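Local coordinates for protein mitochondrial import inner membrane translocase subunit TIM21 (PDB 2CIU) that helps translocate presequence-carrying proteins across the mitochondrial inner membrane by keeping the TOM and TIM23 complexes in close contact, here as its intermembrane-space domain, at residues A[63-66]-A[67-71]. Numbering follows the deposited sequence.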
ATOM      1  N   LYS A  63       6.660 -14.790   4.222  1.00 12.79           N
ATOM      2  CA  LYS A  63       8.002 -14.949   4.781  1.00 15.31           C
ATOM      3  C   LYS A  63       7.881 -15.204   6.287  1.00 15.25           C
ATOM      4  O   LYS A  63       7.158 -14.495   6.993  1.00 18.58           O
ATOM      5  CB  LYS A  63       8.850 -13.698   4.508  1.00 16.21           C
ATOM      6  CG  LYS A  63      10.350 -13.887   4.769  1.00 15.74           C
ATOM      7  CD  LYS A  63      11.128 -12.635   4.384  1.00 18.71           C
ATOM      8  CE  LYS A  63      12.624 -12.819   4.557  1.00 15.16           C
ATOM      9  NZ  LYS A  63      12.958 -13.191   5.958  1.00 17.21           N
ATOM     10  N   LEU A  64       8.582 -16.226   6.775  1.00 16.78           N
ATOM     11  CA  LEU A  64       8.543 -16.571   8.200  1.00 17.56           C
ATOM     12  C   LEU A  64       9.367 -15.646   9.085  1.00 16.65           C
ATOM     13  O   LEU A  64      10.442 -15.205   8.684  1.00 16.86           O
ATOM     14  CB  LEU A  64       9.075 -17.992   8.417  1.00 22.41           C
ATOM     15  CG  LEU A  64       8.173 -19.216   8.323  1.00 30.37           C
ATOM     16  CD1 LEU A  64       9.011 -20.453   8.663  1.00 31.04           C
ATOM     17  CD2 LEU A  64       7.009 -19.088   9.291  1.00 25.00           C
ATOM     18  N   ASP A  65       8.871 -15.349  10.286  1.00 19.22           N
ATOM     19  CA  ASP A  65       9.659 -14.529  11.199  1.00 18.74           C
ATOM     20  C   ASP A  65      10.374 -15.472  12.171  1.00 21.88           C
ATOM     21  O   ASP A  65      10.224 -16.689  12.081  1.00 21.98           O
ATOM     22  CB  ASP A  65       8.809 -13.487  11.963  1.00 18.85           C
ATOM     23  CG  ASP A  65       7.745 -14.102  12.869  1.00 20.44           C
ATOM     24  OD1 ASP A  65       7.882 -15.265  13.298  1.00 21.92           O
ATOM     25  OD2 ASP A  65       6.766 -13.392  13.175  1.00 21.39           O
ATOM     26  N   LYS A  66      11.157 -14.907  13.084  1.00 22.17           N
ATOM     27  CA  LYS A  66      11.906 -15.701  14.055  1.00 23.96           C
ATOM     28  C   LYS A  66      11.047 -16.523  15.009  1.00 24.95           C
ATOM     29  O   LYS A  66      11.540 -17.451  15.651  1.00 28.45           O
ATOM     30  CB  LYS A  66      12.816 -14.795  14.875  1.00 21.69           C
ATOM     31  CG  LYS A  66      13.962 -14.188  14.096  1.00 28.05           C
ATOM     32  CD  LYS A  66      14.804 -13.319  15.010  1.00 36.21           C
ATOM     33  CE  LYS A  66      15.825 -12.513  14.238  1.00 39.21           C
ATOM     34  NZ  LYS A  66      16.563 -11.590  15.145  1.00 39.46           N
ATOM     35  N   GLU A  67       9.770 -16.182  15.113  1.00 26.39           N
ATOM     36  CA  GLU A  67       8.871 -16.903  15.999  1.00 28.53           C
ATOM     37  C   GLU A  67       8.091 -17.979  15.257  1.00 28.93           C
ATOM     38  O   GLU A  67       7.217 -18.625  15.826  1.00 29.87           O
ATOM     39  CB  GLU A  67       7.909 -15.924  16.674  1.00 29.97           C
ATOM     40  CG  GLU A  67       8.590 -14.988  17.665  1.00 33.31           C
ATOM     41  CD  GLU A  67       7.620 -14.014  18.307  1.00 40.89           C
ATOM     42  OE1 GLU A  67       6.535 -14.455  18.743  1.00 45.12           O
ATOM     43  OE2 GLU A  67       7.944 -12.810  18.384  1.00 47.14           O
ATOM     44  N   GLY A  68       8.414 -18.174  13.984  1.00 26.87           N
ATOM     45  CA  GLY A  68       7.724 -19.187  13.209  1.00 26.32           C
ATOM     46  C   GLY A  68       6.383 -18.736  12.678  1.00 26.00           C
ATOM     47  O   GLY A  68       5.588 -19.560  12.228  1.00 27.11           O
ATOM     48  N   ARG A  69       6.126 -17.431  12.731  1.00 24.93           N
ATOM     49  CA  ARG A  69       4.870 -16.872  12.237  1.00 21.67           C
ATOM     50  C   ARG A  69       5.065 -16.314  10.831  1.00 22.13           C
ATOM     51  O   ARG A  69       6.094 -15.715  10.523  1.00 20.55           O
ATOM     52  CB  ARG A  69       4.371 -15.758  13.160  1.00 26.82           C
ATOM     53  CG  ARG A  69       3.810 -16.232  14.491  1.00 33.95           C
ATOM     54  CD  ARG A  69       3.430 -15.048  15.375  1.00 42.63           C
ATOM     55  NE  ARG A  69       1.985 -14.894  15.564  1.00 48.97           N
ATOM     56  CZ  ARG A  69       1.120 -14.597  14.598  1.00 51.27           C
ATOM     57  NH1 ARG A  69       1.541 -14.418  13.355  1.00 55.43           N
ATOM     58  NH2 ARG A  69      -0.170 -14.472  14.880  1.00 53.88           N
ATOM     59  N   THR A  70       4.068 -16.508   9.980  1.00 20.54           N
ATOM     60  CA  THR A  70       4.151 -16.026   8.605  1.00 18.74           C
ATOM     61  C   THR A  70       3.708 -14.572   8.449  1.00 18.83           C
ATOM     62  O   THR A  70       2.682 -14.163   8.989  1.00 18.16           O
ATOM     63  CB  THR A  70       3.294 -16.906   7.683  1.00 19.13           C
ATOM     64  OG1 THR A  70       3.789 -18.251   7.718  1.00 24.11           O
ATOM     65  CG2 THR A  70       3.338 -16.397   6.245  1.00 23.09           C
ATOM     66  N   HIS A  71       4.503 -13.785   7.729  1.00 16.87           N
ATOM     67  CA  HIS A  71       4.144 -12.396   7.454  1.00 16.78           C
ATOM     68  C   HIS A  71       3.841 -12.315   5.962  1.00 17.89           C
ATOM     69  O   HIS A  71       4.484 -12.989   5.157  1.00 15.80           O
ATOM     70  CB  HIS A  71       5.297 -11.434   7.771  1.00 16.69           C
ATOM     71  CG  HIS A  71       5.620 -11.328   9.227  1.00 16.15           C
ATOM     72  ND1 HIS A  71       6.012 -10.146   9.816  1.00 16.69           N
ATOM     73  CD2 HIS A  71       5.637 -12.261  10.209  1.00 20.52           C
ATOM     74  CE1 HIS A  71       6.256 -10.355  11.098  1.00 19.08           C
ATOM     75  NE2 HIS A  71       6.037 -11.630  11.362  1.00 18.66           N
TER
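Asp65 and His71 meet through a carboxylate-imidazole hydrogen bond across the hairpin turn. His71 NE2 donates to Asp65 OD2 (2.6 Å) on the anti side, somewhat out of the carboxylate plane; the oxygen lies at the ring edge, with carboxylate and ring planes 77° apart. Asp65 OD1 is gripped twice, from opposite faces of the carboxylate, by Glu67 N and by Arg69 N, each at 2.8 Å. A chi1 of 62°, with CG between the backbone N and the carbonyl carbon, brings Asp65 OD1 to these amides and OD2 to the imidazole. The backbone closes the same loop: Gly68 N bonds to Asp65 O (3.0 Å) across a type I turn, and Asp65 N reaches Arg69 O at 2.8 Å. Leu64 and Thr70 form the last, non-hydrogen-bonded pair before the turn, and on their face Leu64 CD2 lies 3.3 Å from Gly68 O. Next to it, Lys63 and His71 make the hydrogen-bonded antiparallel pair of strands 60-64 and 70-79. Replacing Asp65 by alanine is likely to leave the two amides without their shared acceptor and His71 NE2 without its mate. Glu90 OE2 of strand 84-92 accepts from His71 ND1, while the guanidinium of Arg69 reaches Glu93 O. Held between two carboxylates, the imidazole probably favours its protonated, cationic form, which would add charge to the hydrogen bonds that tie the hairpin end to the sheet.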